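Local coordinates for phosphatidylglycerol lysyltransferase C-terminal domain-containing protein (Bacteroides thetaiotaomicron, PDB 2HQY) that binds coenzyme A and probably transfers an acyl or aminoacyl group, although its substrate and biological role remain unknown, at residues 29-32 and 33-37; 193-196 and 197-201; 273-276 and 277-281. All coordinates share one frame; numbering follows the deposited sequence.

Contact 1 of 3, residues 29-32 and 33-37; sequences LSFS and NLCSW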
ATOM      1  N   LEU A  29     -11.135  13.411  -0.062  1.00 15.08           N
ATOM      2  CA  LEU A  29     -11.870  12.943  -1.243  1.00 14.98           C
ATOM      3  C   LEU A  29     -11.174  13.239  -2.582  1.00 14.46           C
ATOM      4  O   LEU A  29     -11.700  12.889  -3.662  1.00 14.67           O
ATOM      5  CB  LEU A  29     -13.306  13.507  -1.244  1.00 14.66           C
ATOM      6  CG  LEU A  29     -14.224  12.839  -0.211  1.00 15.84           C
ATOM      7  CD1 LEU A  29     -15.553  13.558  -0.229  1.00 18.23           C
ATOM      8  CD2 LEU A  29     -14.417  11.371  -0.490  1.00 19.22           C
ATOM      9  N   SER A  30     -10.010  13.881  -2.526  1.00 13.96           N
ATOM     10  CA  SER A  30      -9.171  13.981  -3.724  1.00 14.42           C
ATOM     11  C   SER A  30      -8.765  12.581  -4.191  1.00 13.89           C
ATOM     12  O   SER A  30      -8.331  11.738  -3.384  1.00 13.35           O
ATOM     13  CB  SER A  30      -7.916  14.778  -3.441  1.00 14.63           C
ATOM     14  OG  SER A  30      -6.953  14.439  -4.415  1.00 17.24           O
ATOM     15  N   PHE A  31      -8.922  12.339  -5.477  1.00 13.32           N
ATOM     16  CA  PHE A  31      -8.539  11.061  -6.053  1.00 13.82           C
ATOM     17  C   PHE A  31      -7.061  10.756  -5.809  1.00 13.39           C
ATOM     18  O   PHE A  31      -6.719   9.619  -5.484  1.00 13.72           O
ATOM     19  CB  PHE A  31      -8.866  10.989  -7.549  1.00 13.58           C
ATOM     20  CG  PHE A  31      -8.523   9.665  -8.156  1.00 13.96           C
ATOM     21  CD1 PHE A  31      -9.220   8.504  -7.760  1.00 13.56           C
ATOM     22  CD2 PHE A  31      -7.510   9.554  -9.097  1.00 11.40           C
ATOM     23  CE1 PHE A  31      -8.913   7.260  -8.309  1.00  9.14           C
ATOM     24  CE2 PHE A  31      -7.193   8.285  -9.683  1.00 13.83           C
ATOM     25  CZ  PHE A  31      -7.882   7.149  -9.281  1.00 11.26           C
ATOM     26  N   SER A  32      -6.181  11.763  -5.956  1.00 12.20           N
ATOM     27  CA  SER A  32      -4.773  11.581  -5.691  1.00 12.48           C
ATOM     28  C   SER A  32      -4.531  11.181  -4.229  1.00 12.51           C
ATOM     29  O   SER A  32      -3.720  10.274  -3.958  1.00 11.51           O
ATOM     30  CB  SER A  32      -3.960  12.868  -5.972  1.00 12.63           C
ATOM     31  OG  SER A  32      -2.578  12.581  -5.781  1.00 15.33           O
ATOM     32  N   ASN A  33      -5.200  11.859  -3.302  1.00 11.63           N
ATOM     33  CA  ASN A  33      -5.008  11.533  -1.872  1.00 11.41           C
ATOM     34  C   ASN A  33      -5.498  10.109  -1.569  1.00 11.45           C
ATOM     35  O   ASN A  33      -4.826   9.354  -0.859  1.00 11.19           O
ATOM     36  CB  ASN A  33      -5.716  12.549  -0.992  1.00 11.52           C
ATOM     37  CG  ASN A  33      -4.907  13.812  -0.799  1.00 13.50           C
ATOM     38  OD1 ASN A  33      -3.680  13.851  -1.069  1.00 14.46           O
ATOM     39  ND2 ASN A  33      -5.571  14.843  -0.269  1.00 14.25           N
ATOM     40  N   LEU A  34      -6.617   9.720  -2.171  1.00 11.01           N
ATOM     41  CA  LEU A  34      -7.158   8.374  -1.968  1.00 11.87           C
ATOM     42  C   LEU A  34      -6.166   7.298  -2.437  1.00 11.12           C
ATOM     43  O   LEU A  34      -5.920   6.330  -1.711  1.00 12.55           O
ATOM     44  CB  LEU A  34      -8.502   8.213  -2.696  1.00 12.12           C
ATOM     45  CG  LEU A  34      -9.652   8.976  -2.019  1.00 13.36           C
ATOM     46  CD1 LEU A  34     -10.794   9.187  -3.009  1.00 13.79           C
ATOM     47  CD2 LEU A  34     -10.164   8.250  -0.774  1.00 16.04           C
ATOM     48  N   CYS A  35      -5.592   7.466  -3.638  1.00 10.33           N
ATOM     49  CA  CYS A  35      -4.664   6.459  -4.150  1.00 10.62           C
ATOM     50  C   CYS A  35      -3.309   6.510  -3.442  1.00 10.92           C
ATOM     51  O   CYS A  35      -2.708   5.446  -3.157  1.00 10.92           O
ATOM     52  CB  CYS A  35      -4.424   6.689  -5.640  1.00 11.20           C
ATOM     53  SG  CYS A  35      -5.848   6.287  -6.662  1.00 13.03           S
ATOM     54  N   SER A  36      -2.833   7.739  -3.202  0.50  9.87           N
ATOM     55  CA  SER A  36      -1.470   7.978  -2.699  0.50 10.50           C
ATOM     56  C   SER A  36      -1.315   7.526  -1.251  0.50 10.61           C
ATOM     57  O   SER A  36      -0.213   7.176  -0.829  0.50 10.74           O
ATOM     58  CB  SER A  36      -1.053   9.461  -2.819  0.50 10.08           C
ATOM     59  OG  SER A  36      -1.006   9.909  -4.169  0.50  7.76           O
ATOM     60  N   TRP A  37      -2.420   7.547  -0.493  1.00 10.81           N
ATOM     61  CA  TRP A  37      -2.405   7.082   0.907  1.00 11.38           C
ATOM     62  C   TRP A  37      -2.881   5.640   1.111  1.00 10.73           C
ATOM     63  O   TRP A  37      -2.961   5.149   2.254  1.00 10.30           O
ATOM     64  CB  TRP A  37      -3.163   8.071   1.830  1.00 12.09           C
ATOM     65  CG  TRP A  37      -2.359   9.359   2.035  1.00 12.63           C
ATOM     66  CD1 TRP A  37      -2.373  10.472   1.244  1.00 14.78           C
ATOM     67  CD2 TRP A  37      -1.389   9.605   3.060  1.00 13.66           C
ATOM     68  NE1 TRP A  37      -1.482  11.416   1.733  1.00 14.03           N
ATOM     69  CE2 TRP A  37      -0.868  10.909   2.848  1.00 13.65           C
ATOM     70  CE3 TRP A  37      -0.935   8.865   4.160  1.00 15.25           C
ATOM     71  CZ2 TRP A  37       0.103  11.478   3.685  1.00 13.53           C
ATOM     72  CZ3 TRP A  37       0.028   9.439   5.007  1.00 16.21           C
ATOM     73  CH2 TRP A  37       0.536  10.740   4.754  1.00 13.84           C
TER
HETATM   74  O   HOH W   1      -1.993  13.292  -3.188  1.00 18.65           O
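C35 lays its thiol over one face of the F31 ring, the residue a helical turn before it. CB of C35 lies 3.7 Å from F31 O, the carbonyl that accepts the backbone N-H of C35. The next atom, SG, comes within 3.4 Å of F31 CZ; it stands above the ring but shifted toward the rim, 26° off the normal, which qualifies as a cysteine sulfur-aromatic contact. Two torsions bring them together: F31 CG is anti to its backbone N (chi1 -178°), while SG of C35 sits beside its backbone N and is thereby carried back toward the preceding turn. S30 is the N-cap of this short helix, 31-36: S30 OG accepts a weak bond from N33 N at 3.3 Å. S30 O takes L34 N at 2.9 Å. S32 O is gripped twice by S36: S36 OG (2.7 Å) and S36 N (2.8 Å) come from opposite faces of its carbonyl plane, the hydroxyl 39° out of it. A water bridges S32 OG and N33 OD1, and N33 ND2 is held by C27 O and E267 OE2. Every touching residue is buried: L204 of helix 201-204 meets both F31 and C35, Y196 of helix 185-199 covers C35 and S36, and M224 of strand 216-227 packs on S30 and S32.

Contact 2 of 3, residues 193-196 and 197-201; sequences ALIY and ALHNF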
ATOM      1  N   ALA A 193       3.425   8.699   0.208  1.00 11.33           N
ATOM      2  CA  ALA A 193       2.299   9.239  -0.571  1.00 11.03           C
ATOM      3  C   ALA A 193       2.781  10.192  -1.665  1.00 11.14           C
ATOM      4  O   ALA A 193       2.304  10.137  -2.803  1.00 12.18           O
ATOM      5  CB  ALA A 193       1.307   9.927   0.348  1.00 12.14           C
ATOM      6  N   LEU A 194       3.765  11.018  -1.331  1.00 10.35           N
ATOM      7  CA  LEU A 194       4.270  12.013  -2.284  1.00 11.51           C
ATOM      8  C   LEU A 194       4.938  11.325  -3.477  1.00 10.70           C
ATOM      9  O   LEU A 194       4.723  11.692  -4.627  1.00 11.37           O
ATOM     10  CB  LEU A 194       5.256  12.922  -1.529  1.00 11.17           C
ATOM     11  CG  LEU A 194       5.831  14.157  -2.186  1.00 16.40           C
ATOM     12  CD1 LEU A 194       6.320  15.117  -1.046  1.00 17.02           C
ATOM     13  CD2 LEU A 194       6.995  13.707  -3.083  1.00 18.54           C
ATOM     14  N   ILE A 195       5.741  10.324  -3.183  1.00 11.77           N
ATOM     15  CA  ILE A 195       6.463   9.610  -4.223  1.00 11.41           C
ATOM     16  C   ILE A 195       5.487   8.836  -5.140  1.00 11.51           C
ATOM     17  O   ILE A 195       5.644   8.838  -6.369  1.00 11.02           O
ATOM     18  CB  ILE A 195       7.550   8.713  -3.611  1.00 12.50           C
ATOM     19  CG1 ILE A 195       8.716   9.599  -3.064  1.00 13.21           C
ATOM     20  CG2 ILE A 195       7.967   7.625  -4.639  1.00 11.86           C
ATOM     21  CD1 ILE A 195       9.758   8.812  -2.274  1.00 13.84           C
ATOM     22  N   TYR A 196       4.479   8.189  -4.559  1.00 10.78           N
ATOM     23  CA  TYR A 196       3.452   7.527  -5.395  1.00 11.21           C
ATOM     24  C   TYR A 196       2.803   8.554  -6.327  1.00 11.28           C
ATOM     25  O   TYR A 196       2.624   8.301  -7.517  1.00 11.22           O
ATOM     26  CB  TYR A 196       2.393   6.861  -4.511  1.00 11.59           C
ATOM     27  CG  TYR A 196       1.257   6.234  -5.289  1.00 11.28           C
ATOM     28  CD1 TYR A 196       1.227   4.862  -5.548  1.00 12.86           C
ATOM     29  CD2 TYR A 196       0.210   7.025  -5.758  1.00 10.16           C
ATOM     30  CE1 TYR A 196       0.161   4.300  -6.250  1.00 12.55           C
ATOM     31  CE2 TYR A 196      -0.858   6.484  -6.470  1.00 12.29           C
ATOM     32  CZ  TYR A 196      -0.892   5.134  -6.692  1.00 12.48           C
ATOM     33  OH  TYR A 196      -1.945   4.598  -7.417  1.00 13.24           O
ATOM     34  N   ALA A 197       2.434   9.709  -5.780  1.00 10.16           N
ATOM     35  CA  ALA A 197       1.813  10.770  -6.592  1.00 10.33           C
ATOM     36  C   ALA A 197       2.688  11.236  -7.736  1.00 11.11           C
ATOM     37  O   ALA A 197       2.208  11.403  -8.880  1.00 10.31           O
ATOM     38  CB  ALA A 197       1.449  11.962  -5.715  1.00  9.67           C
ATOM     39  N   LEU A 198       3.967  11.477  -7.445  1.00 10.83           N
ATOM     40  CA  LEU A 198       4.924  11.894  -8.505  1.00 10.90           C
ATOM     41  C   LEU A 198       5.124  10.802  -9.560  1.00 11.62           C
ATOM     42  O   LEU A 198       5.117  11.071 -10.778  1.00 12.35           O
ATOM     43  CB  LEU A 198       6.278  12.315  -7.880  1.00 11.69           C
ATOM     44  CG  LEU A 198       6.233  13.698  -7.148  1.00 12.10           C
ATOM     45  CD1 LEU A 198       7.592  13.971  -6.480  1.00 12.97           C
ATOM     46  CD2 LEU A 198       5.849  14.890  -8.073  1.00 13.90           C
ATOM     47  N   HIS A 199       5.307   9.558  -9.110  1.00 11.60           N
ATOM     48  CA  HIS A 199       5.477   8.456 -10.051  1.00 11.31           C
ATOM     49  C   HIS A 199       4.234   8.242 -10.958  1.00 12.28           C
ATOM     50  O   HIS A 199       4.352   7.744 -12.084  1.00 11.96           O
ATOM     51  CB  HIS A 199       5.675   7.141  -9.302  1.00 11.25           C
ATOM     52  CG  HIS A 199       7.007   6.956  -8.628  1.00 12.02           C
ATOM     53  ND1 HIS A 199       7.254   6.075  -7.587  1.00 16.52           N
ATOM     54  CD2 HIS A 199       8.155   7.653  -8.803  1.00 10.89           C
ATOM     55  CE1 HIS A 199       8.511   6.203  -7.195  1.00 11.90           C
ATOM     56  NE2 HIS A 199       9.077   7.156  -7.915  1.00 15.94           N
ATOM     57  N   ASN A 200       3.055   8.548 -10.440  1.00 11.61           N
ATOM     58  CA  ASN A 200       1.807   8.343 -11.176  1.00 11.91           C
ATOM     59  C   ASN A 200       1.082   9.660 -11.506  1.00 12.18           C
ATOM     60  O   ASN A 200      -0.136   9.704 -11.634  1.00 12.62           O
ATOM     61  CB  ASN A 200       0.929   7.414 -10.347  1.00 12.62           C
ATOM     62  CG  ASN A 200       1.584   6.050 -10.169  1.00 13.24           C
ATOM     63  OD1 ASN A 200       1.680   5.268 -11.136  1.00 10.48           O
ATOM     64  ND2 ASN A 200       2.066   5.770  -8.959  1.00 13.76           N
ATOM     65  N   PHE A 201       1.854  10.712 -11.703  1.00 12.69           N
ATOM     66  CA  PHE A 201       1.332  12.076 -11.726  1.00 13.26           C
ATOM     67  C   PHE A 201       0.215  12.285 -12.765  1.00 14.10           C
ATOM     68  O   PHE A 201      -0.856  12.807 -12.443  1.00 13.37           O
ATOM     69  CB  PHE A 201       2.502  13.027 -12.046  1.00 12.77           C
ATOM     70  CG  PHE A 201       2.257  14.447 -11.644  1.00 12.71           C
ATOM     71  CD1 PHE A 201       2.421  14.845 -10.303  1.00 13.03           C
ATOM     72  CD2 PHE A 201       1.911  15.410 -12.601  1.00 13.44           C
ATOM     73  CE1 PHE A 201       2.263  16.197  -9.901  1.00 12.22           C
ATOM     74  CE2 PHE A 201       1.727  16.780 -12.217  1.00 13.74           C
ATOM     75  CZ  PHE A 201       1.896  17.175 -10.863  1.00 13.85           C
TER
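Y196 O is gripped twice by N200, from N200 N and from N200 ND2, each at 3.0 Å and reaching the oxygen from opposite faces of the carbonyl plane. The two bent bonds lie at the C-terminal end of helix 185-199, where N200 is the first residue to leave helical backbone angles. With CG beside its own backbone N (chi1 -63°), the N200 amide folds back over the last turn; ND2 stands 3.5 Å above the plane of the Y196 ring, over its centre, with ring and amide planes 45° apart. The outer polar atoms find partners on the second subunit: Y196 OH bonds D6 OD2 and N200 OD1 bonds Q44 NE2. H199 places a ring face over I195 O, its CG being 3.2 Å from that oxygen, and stacks on W57 of the second subunit. Replacing H199 by an alanine would probably leave that W57 without its stacking partner and open a gap beside I195 O. Facing helix 165-179, where E172, C168 and L169 receive them, L194 and L198 run side by side, and L194 CD2 presses to 3.5 Å from L198 CD1, tighter than usual for two methyl carbons.

Contact 3 of 3, residues 273-276 and 277-281; sequences EGLR and KAKLS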
ATOM      1  N   GLU A 273       2.179  23.242  15.844  1.00 26.88           N
ATOM      2  CA  GLU A 273       2.031  24.677  16.124  1.00 28.24           C
ATOM      3  C   GLU A 273       2.528  25.563  14.964  1.00 27.94           C
ATOM      4  O   GLU A 273       1.839  26.503  14.560  1.00 28.16           O
ATOM      5  CB  GLU A 273       2.714  25.036  17.455  1.00 28.37           C
ATOM      6  CG  GLU A 273       4.199  25.339  17.311  1.00 31.54           C
ATOM      7  CD  GLU A 273       4.881  25.742  18.621  1.00 31.69           C
ATOM      8  OE1 GLU A 273       4.284  26.496  19.422  1.00 36.29           O
ATOM      9  OE2 GLU A 273       6.036  25.302  18.828  1.00 36.45           O
ATOM     10  N   GLY A 274       3.690  25.226  14.399  1.00 27.86           N
ATOM     11  CA  GLY A 274       4.266  25.965  13.271  1.00 27.76           C
ATOM     12  C   GLY A 274       3.382  25.953  12.046  1.00 27.16           C
ATOM     13  O   GLY A 274       3.155  26.993  11.422  1.00 28.35           O
ATOM     14  N   LEU A 275       2.873  24.772  11.714  1.00 26.02           N
ATOM     15  CA  LEU A 275       2.000  24.566  10.571  1.00 24.93           C
ATOM     16  C   LEU A 275       0.674  25.303  10.774  1.00 23.33           C
ATOM     17  O   LEU A 275       0.127  25.882   9.831  1.00 22.45           O
ATOM     18  CB  LEU A 275       1.746  23.072  10.403  1.00 24.93           C
ATOM     19  CG  LEU A 275       1.487  22.405   9.046  1.00 26.78           C
ATOM     20  CD1 LEU A 275       2.451  22.853   7.940  1.00 29.11           C
ATOM     21  CD2 LEU A 275       1.570  20.894   9.228  1.00 26.62           C
ATOM     22  N   ARG A 276       0.160  25.261  12.001  1.00 21.42           N
ATOM     23  CA  ARG A 276      -1.106  25.925  12.317  1.00 20.85           C
ATOM     24  C   ARG A 276      -0.995  27.431  12.122  1.00 21.30           C
ATOM     25  O   ARG A 276      -1.879  28.039  11.528  1.00 20.92           O
ATOM     26  CB  ARG A 276      -1.530  25.603  13.747  1.00 21.04           C
ATOM     27  CG  ARG A 276      -2.774  26.358  14.262  1.00 19.22           C
ATOM     28  CD  ARG A 276      -3.269  25.665  15.583  1.00 20.56           C
ATOM     29  NE  ARG A 276      -3.742  24.306  15.277  1.00 21.25           N
ATOM     30  CZ  ARG A 276      -4.116  23.388  16.165  1.00 22.43           C
ATOM     31  NH1 ARG A 276      -4.082  23.640  17.469  1.00 23.05           N
ATOM     32  NH2 ARG A 276      -4.519  22.200  15.744  1.00 21.67           N
ATOM     33  N   LYS A 277       0.065  28.038  12.669  1.00 21.99           N
ATOM     34  CA  LYS A 277       0.302  29.478  12.473  1.00 22.86           C
ATOM     35  C   LYS A 277       0.496  29.836  11.008  1.00 21.78           C
ATOM     36  O   LYS A 277      -0.059  30.832  10.553  1.00 22.27           O
ATOM     37  CB  LYS A 277       1.465  29.998  13.328  1.00 22.89           C
ATOM     38  CG  LYS A 277       1.061  30.212  14.811  1.00 24.21           C
ATOM     39  CD  LYS A 277       2.223  30.709  15.638  1.00 25.03           C
ATOM     40  CE  LYS A 277       3.241  29.599  15.889  1.00 28.74           C
ATOM     41  NZ  LYS A 277       4.295  30.073  16.830  1.00 30.82           N
ATOM     42  N   ALA A 278       1.249  29.016  10.267  1.00 20.50           N
ATOM     43  CA  ALA A 278       1.427  29.204   8.833  1.00 19.90           C
ATOM     44  C   ALA A 278       0.080  29.212   8.077  1.00 19.40           C
ATOM     45  O   ALA A 278      -0.193  30.111   7.286  1.00 18.40           O
ATOM     46  CB  ALA A 278       2.373  28.125   8.275  1.00 19.51           C
ATOM     47  N   LYS A 279      -0.760  28.206   8.338  1.00 18.59           N
ATOM     48  CA  LYS A 279      -2.025  28.066   7.623  1.00 18.13           C
ATOM     49  C   LYS A 279      -3.037  29.152   8.046  1.00 17.88           C
ATOM     50  O   LYS A 279      -3.764  29.690   7.201  1.00 16.91           O
ATOM     51  CB  LYS A 279      -2.582  26.641   7.767  1.00 17.57           C
ATOM     52  CG  LYS A 279      -1.665  25.600   7.062  1.00 18.90           C
ATOM     53  CD  LYS A 279      -2.261  24.211   6.879  1.00 19.63           C
ATOM     54  CE  LYS A 279      -1.304  23.409   5.945  1.00 21.64           C
ATOM     55  NZ  LYS A 279      -1.534  21.940   5.811  1.00 23.90           N
ATOM     56  N   LEU A 280      -3.065  29.497   9.341  1.00 17.05           N
ATOM     57  CA  LEU A 280      -3.900  30.627   9.768  1.00 17.51           C
ATOM     58  C   LEU A 280      -3.474  31.962   9.133  1.00 17.98           C
ATOM     59  O   LEU A 280      -4.324  32.825   8.885  1.00 18.73           O
ATOM     60  CB  LEU A 280      -3.910  30.767  11.297  1.00 17.31           C
ATOM     61  CG  LEU A 280      -4.700  29.717  12.065  1.00 18.73           C
ATOM     62  CD1 LEU A 280      -4.349  29.787  13.567  1.00 19.65           C
ATOM     63  CD2 LEU A 280      -6.214  29.872  11.845  1.00 19.63           C
ATOM     64  N   SER A 281      -2.173  32.134   8.903  1.00 18.05           N
ATOM     65  CA  SER A 281      -1.603  33.405   8.400  1.00 19.08           C
ATOM     66  C   SER A 281      -2.083  33.725   6.983  1.00 19.47           C
ATOM     67  O   SER A 281      -2.023  34.884   6.558  1.00 19.70           O
ATOM     68  CB  SER A 281      -0.057  33.418   8.436  1.00 18.66           C
ATOM     69  OG  SER A 281       0.536  32.610   7.399  1.00 20.03           O
TER
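R276 and L280 lie side by side and point the same way, with R276 CG 3.8 Å from L280 CD1. The contact uses only the aliphatic root of the arginine: CG leaves anti to the backbone N (chi1 174°), and the chain then bends at chi3 and carries the guanidinium away to a salt bridge between R276 NE and D269. L280 stays close to the helix wall, its CG 3.3 Å from R276 O, the carbonyl that accepts L280 N.

On a second side of helix 273-281, the ends of L275 and K279 approach each other more loosely, L275 CD1 standing 4.3 Å from K279 CE. K279 is extended beyond CG, and this reach delivers NZ to two main-chain oxygens, E268 O and R266 O. Its CG also packs 3.3 Å from L275 O. L275 itself touches the bound coenzyme A, so this turn helps to line the cofactor pocket.

E273 and K277 form the third pair. K277 bends at chi3 (-73°), bringing CE to 3.6 Å from E273 O, yet E273 OE1 and K277 NZ remain 4.4 Å apart, beyond a salt bridge. R276, K277 and L280 also touch a crystal neighbour, so the outer ends of these chains may partly reflect the lattice. Y123 of strand 122-126 packs against R276, K279 and L280.

The backbone bonds of the helix are regular, as K277 N to E273 O at 3.0 Å illustrates, and its side chains divide the remaining work by chemistry. Carbon stems pack on one another and on Y123, L275 offers an apolar surface to the cofactor, and the two carbonyls at K279 NZ would be expected to favour its protonated form, while the E273 carboxylate and K277 ammonium probably add no more than a loose electrostatic attraction.

How the contacts relate
Contacts 1 and 2 adjoin, their centres 10 Å apart: S36 O of helix 31-36 packs 3.4 Å from A193 CB of helix 185-199. Both are largely buried, but contact 2 also faces the second subunit, so its polar ends find partners there, whereas contact 1 meets its own chain and a bridging water. Contact 3 is a surface stretch of helix 273-281, its centre 24 Å from that of contact 1 and 26 Å from that of contact 2. Across its segments, aliphatic stems and charged ends take the place of the sulfur-aromatic contact of contact 1 and the amide-over-ring contact of contact 2. It alone includes a residue touching coenzyme A, while helix 185-199 contributes T187 and E190 to the pocket.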